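Local coordinates for protein nitrite oxidoreductase subunit A (Kuenenia stuttgartiensis, PDB 7B04) that belongs to the molybdopterin oxidoreductase family and carries an iron/sulfur cluster and a molybdenum atom, at residues Q204-E209 with S620-I625. Numbering follows the deposited sequence.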
ATOM      1  N   GLN B 204      35.581 -27.995  -0.932  1.00 38.14           N
ATOM      2  CA  GLN B 204      35.071 -26.640  -0.772  1.00 40.90           C
ATOM      3  C   GLN B 204      34.506 -26.369   0.616  1.00 41.73           C
ATOM      4  O   GLN B 204      34.278 -25.203   0.954  1.00 47.83           O
ATOM      5  CB  GLN B 204      34.012 -26.354  -1.837  1.00 40.38           C
ATOM      6  CG  GLN B 204      34.574 -26.349  -3.250  1.00 37.23           C
ATOM      7  CD  GLN B 204      33.506 -26.154  -4.302  1.00 48.38           C
ATOM      8  OE1 GLN B 204      32.325 -26.030  -3.987  1.00 57.77           O
ATOM      9  NE2 GLN B 204      33.917 -26.130  -5.565  1.00 51.36           N
ATOM     10  N   GLY B 205      34.264 -27.402   1.418  1.00 35.94           N
ATOM     11  CA  GLY B 205      33.837 -27.223   2.789  1.00 34.35           C
ATOM     12  C   GLY B 205      32.418 -27.645   3.102  1.00 33.70           C
ATOM     13  O   GLY B 205      31.964 -27.425   4.232  1.00 36.04           O
ATOM     14  N   TYR B 206      31.707 -28.245   2.156  1.00 43.01           N
ATOM     15  CA  TYR B 206      30.341 -28.668   2.417  1.00 41.97           C
ATOM     16  C   TYR B 206      30.333 -29.905   3.313  1.00 41.91           C
ATOM     17  O   TYR B 206      31.201 -30.775   3.182  1.00 43.95           O
ATOM     18  CB  TYR B 206      29.612 -28.966   1.108  1.00 41.48           C
ATOM     19  CG  TYR B 206      29.387 -27.750   0.238  1.00 43.70           C
ATOM     20  CD1 TYR B 206      28.334 -26.879   0.486  1.00 41.63           C
ATOM     21  CD2 TYR B 206      30.227 -27.473  -0.834  1.00 45.63           C
ATOM     22  CE1 TYR B 206      28.125 -25.769  -0.306  1.00 41.33           C
ATOM     23  CE2 TYR B 206      30.024 -26.363  -1.632  1.00 46.64           C
ATOM     24  CZ  TYR B 206      28.971 -25.515  -1.363  1.00 50.31           C
ATOM     25  OH  TYR B 206      28.765 -24.407  -2.154  1.00 46.99           O
ATOM     26  N   PRO B 207      29.378 -30.006   4.237  1.00 32.55           N
ATOM     27  CA  PRO B 207      29.300 -31.191   5.099  1.00 41.15           C
ATOM     28  C   PRO B 207      29.067 -32.464   4.299  1.00 39.75           C
ATOM     29  O   PRO B 207      28.501 -32.445   3.204  1.00 36.17           O
ATOM     30  CB  PRO B 207      28.110 -30.885   6.017  1.00 36.59           C
ATOM     31  CG  PRO B 207      27.967 -29.396   5.976  1.00 33.46           C
ATOM     32  CD  PRO B 207      28.361 -29.001   4.586  1.00 35.13           C
ATOM     33  N   LYS B 208      29.525 -33.585   4.866  1.00 39.86           N
ATOM     34  CA  LYS B 208      29.366 -34.874   4.200  1.00 42.57           C
ATOM     35  C   LYS B 208      27.898 -35.253   4.065  1.00 40.01           C
ATOM     36  O   LYS B 208      27.516 -35.929   3.103  1.00 40.88           O
ATOM     37  CB  LYS B 208      30.108 -35.953   4.996  1.00 49.00           C
ATOM     38  CG  LYS B 208      30.649 -37.135   4.203  1.00 49.03           C
ATOM     39  CD  LYS B 208      30.412 -38.439   4.962  1.00 46.25           C
ATOM     40  CE  LYS B 208      30.747 -39.667   4.135  1.00 45.71           C
ATOM     41  NZ  LYS B 208      29.883 -39.842   2.947  1.00 46.37           N
ATOM     42  N   GLU B 209      27.064 -34.821   5.015  1.00 35.60           N
ATOM     43  CA  GLU B 209      25.635 -35.100   4.943  1.00 37.93           C
ATOM     44  C   GLU B 209      24.987 -34.430   3.736  1.00 35.25           C
ATOM     45  O   GLU B 209      24.097 -35.008   3.101  1.00 36.03           O
ATOM     46  CB  GLU B 209      24.958 -34.650   6.240  1.00 31.90           C
ATOM     47  CG  GLU B 209      25.391 -35.440   7.467  1.00 31.83           C
ATOM     48  CD  GLU B 209      26.686 -34.930   8.073  1.00 39.26           C
ATOM     49  OE1 GLU B 209      27.217 -33.914   7.578  1.00 43.95           O
ATOM     50  OE2 GLU B 209      27.176 -35.545   9.044  1.00 33.86           O
ATOM     51  N   SER B 620      24.058 -19.855   5.293  1.00 38.41           N
ATOM     52  CA  SER B 620      25.410 -20.015   4.762  1.00 36.24           C
ATOM     53  C   SER B 620      25.616 -21.441   4.261  1.00 42.82           C
ATOM     54  O   SER B 620      26.692 -22.025   4.403  1.00 46.06           O
ATOM     55  CB  SER B 620      26.479 -19.624   5.789  1.00 40.21           C
ATOM     56  OG  SER B 620      26.459 -18.227   6.031  1.00 37.14           O
ATOM     57  N   GLU B 621      24.557 -21.996   3.667  1.00 44.86           N
ATOM     58  CA  GLU B 621      24.590 -23.300   3.002  1.00 38.23           C
ATOM     59  C   GLU B 621      25.029 -24.422   3.944  1.00 38.18           C
ATOM     60  O   GLU B 621      25.781 -25.320   3.564  1.00 37.71           O
ATOM     61  CB  GLU B 621      25.486 -23.241   1.765  1.00 29.22           C
ATOM     62  CG  GLU B 621      25.201 -24.322   0.761  1.00 44.97           C
ATOM     63  CD  GLU B 621      25.134 -23.785  -0.637  1.00 41.55           C
ATOM     64  OE1 GLU B 621      24.035 -23.835  -1.208  1.00 37.72           O
ATOM     65  OE2 GLU B 621      26.164 -23.306  -1.156  1.00 50.77           O
ATOM     66  N   ARG B 622      24.563 -24.371   5.191  1.00 37.60           N
ATOM     67  CA  ARG B 622      24.877 -25.397   6.180  1.00 35.12           C
ATOM     68  C   ARG B 622      23.623 -25.790   6.948  1.00 39.33           C
ATOM     69  O   ARG B 622      22.766 -24.933   7.213  1.00 38.22           O
ATOM     70  CB  ARG B 622      25.963 -24.928   7.159  1.00 36.94           C
ATOM     71  CG  ARG B 622      27.253 -24.470   6.484  1.00 45.26           C
ATOM     72  CD  ARG B 622      27.984 -25.630   5.820  1.00 41.25           C
ATOM     73  NE  ARG B 622      29.290 -25.234   5.298  1.00 39.53           N
ATOM     74  CZ  ARG B 622      29.504 -24.799   4.060  1.00 49.44           C
ATOM     75  NH1 ARG B 622      28.497 -24.704   3.202  1.00 43.85           N
ATOM     76  NH2 ARG B 622      30.728 -24.461   3.677  1.00 50.75           N
ATOM     77  N   PRO B 623      23.474 -27.061   7.310  1.00 40.35           N
ATOM     78  CA  PRO B 623      22.407 -27.459   8.233  1.00 33.17           C
ATOM     79  C   PRO B 623      22.766 -27.050   9.658  1.00 33.82           C
ATOM     80  O   PRO B 623      23.843 -26.520   9.924  1.00 40.12           O
ATOM     81  CB  PRO B 623      22.359 -28.985   8.087  1.00 34.05           C
ATOM     82  CG  PRO B 623      23.118 -29.289   6.825  1.00 37.11           C
ATOM     83  CD  PRO B 623      24.169 -28.229   6.749  1.00 35.95           C
ATOM     84  N   LEU B 624      21.843 -27.312  10.582  1.00 39.24           N
ATOM     85  CA  LEU B 624      22.087 -27.014  11.991  1.00 41.89           C
ATOM     86  C   LEU B 624      22.987 -28.102  12.552  1.00 47.61           C
ATOM     87  O   LEU B 624      22.537 -29.169  12.970  1.00 48.94           O
ATOM     88  CB  LEU B 624      20.784 -26.911  12.773  1.00 43.51           C
ATOM     89  CG  LEU B 624      20.888 -26.815  14.302  1.00 41.14           C
ATOM     90  CD1 LEU B 624      21.784 -25.670  14.741  1.00 37.43           C
ATOM     91  CD2 LEU B 624      19.509 -26.667  14.919  1.00 40.44           C
ATOM     92  N   ILE B 625      24.285 -27.826  12.547  1.00 45.68           N
ATOM     93  CA  ILE B 625      25.284 -28.698  13.143  1.00 43.97           C
ATOM     94  C   ILE B 625      26.030 -27.874  14.175  1.00 50.61           C
ATOM     95  O   ILE B 625      26.614 -26.833  13.838  1.00 58.33           O
ATOM     96  CB  ILE B 625      26.261 -29.260  12.100  1.00 35.67           C
ATOM     97  CG1 ILE B 625      25.512 -29.870  10.913  1.00 39.13           C
ATOM     98  CG2 ILE B 625      27.184 -30.289  12.746  1.00 41.93           C
ATOM     99  CD1 ILE B 625      26.376 -30.030   9.686  1.00 42.22           C
TER
HETATM  100  O   HOH W   1      31.427 -24.611   1.370  1.00 35.12           O
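Arg622 lays its side chain against Tyr206 and Pro207, joining the turn between helices 195-204 and 208-213 to the loop that runs from helix 615-618 into strand 625-627 of this molybdopterin oxidoreductase. It buries more surface here than any other residue of the two segments. Its chain bends at chi2 (-68°), which places CD beside Pro207; farther out, one face of the guanidinium is turned to Gly205 O and Tyr206 N, and Tyr206 CA lies 4.3 Å above that plane, over its centre. Arg622 NH1 turns back to its own loop and donates to Glu621 O at 2.8 Å, with the acceptor in the guanidinium plane, which helps fix the rotation of the group. A modelled water lies between Gln204 O and Arg622 NH2, over the centre of one face of the Tyr206 ring, but its separation from NH2 is too short for a secure bond. The ring and guanidinium planes are 54° apart, and Tyr206 CD1 comes 3.5 Å from Arg622 NH1.

Pro207, the N-cap residue of helix 208-213, supplies the apolar part. Its CD rests 3.6 Å from Arg622 CD, while its CG reaches Pro623 CD and, at 4.1 Å, Ile625 CD1. Glu209 OE1, near the same methyl, is paired in a salt bridge with Arg633.

At the far end of the ring, Glu621 is gripped through both carboxylate oxygens: OE1 accepts from Thr646 N, and Tyr206 OH donates to Glu621 OE2 at 3.0 Å, approaching from above the carboxylate plane, 41° out of it.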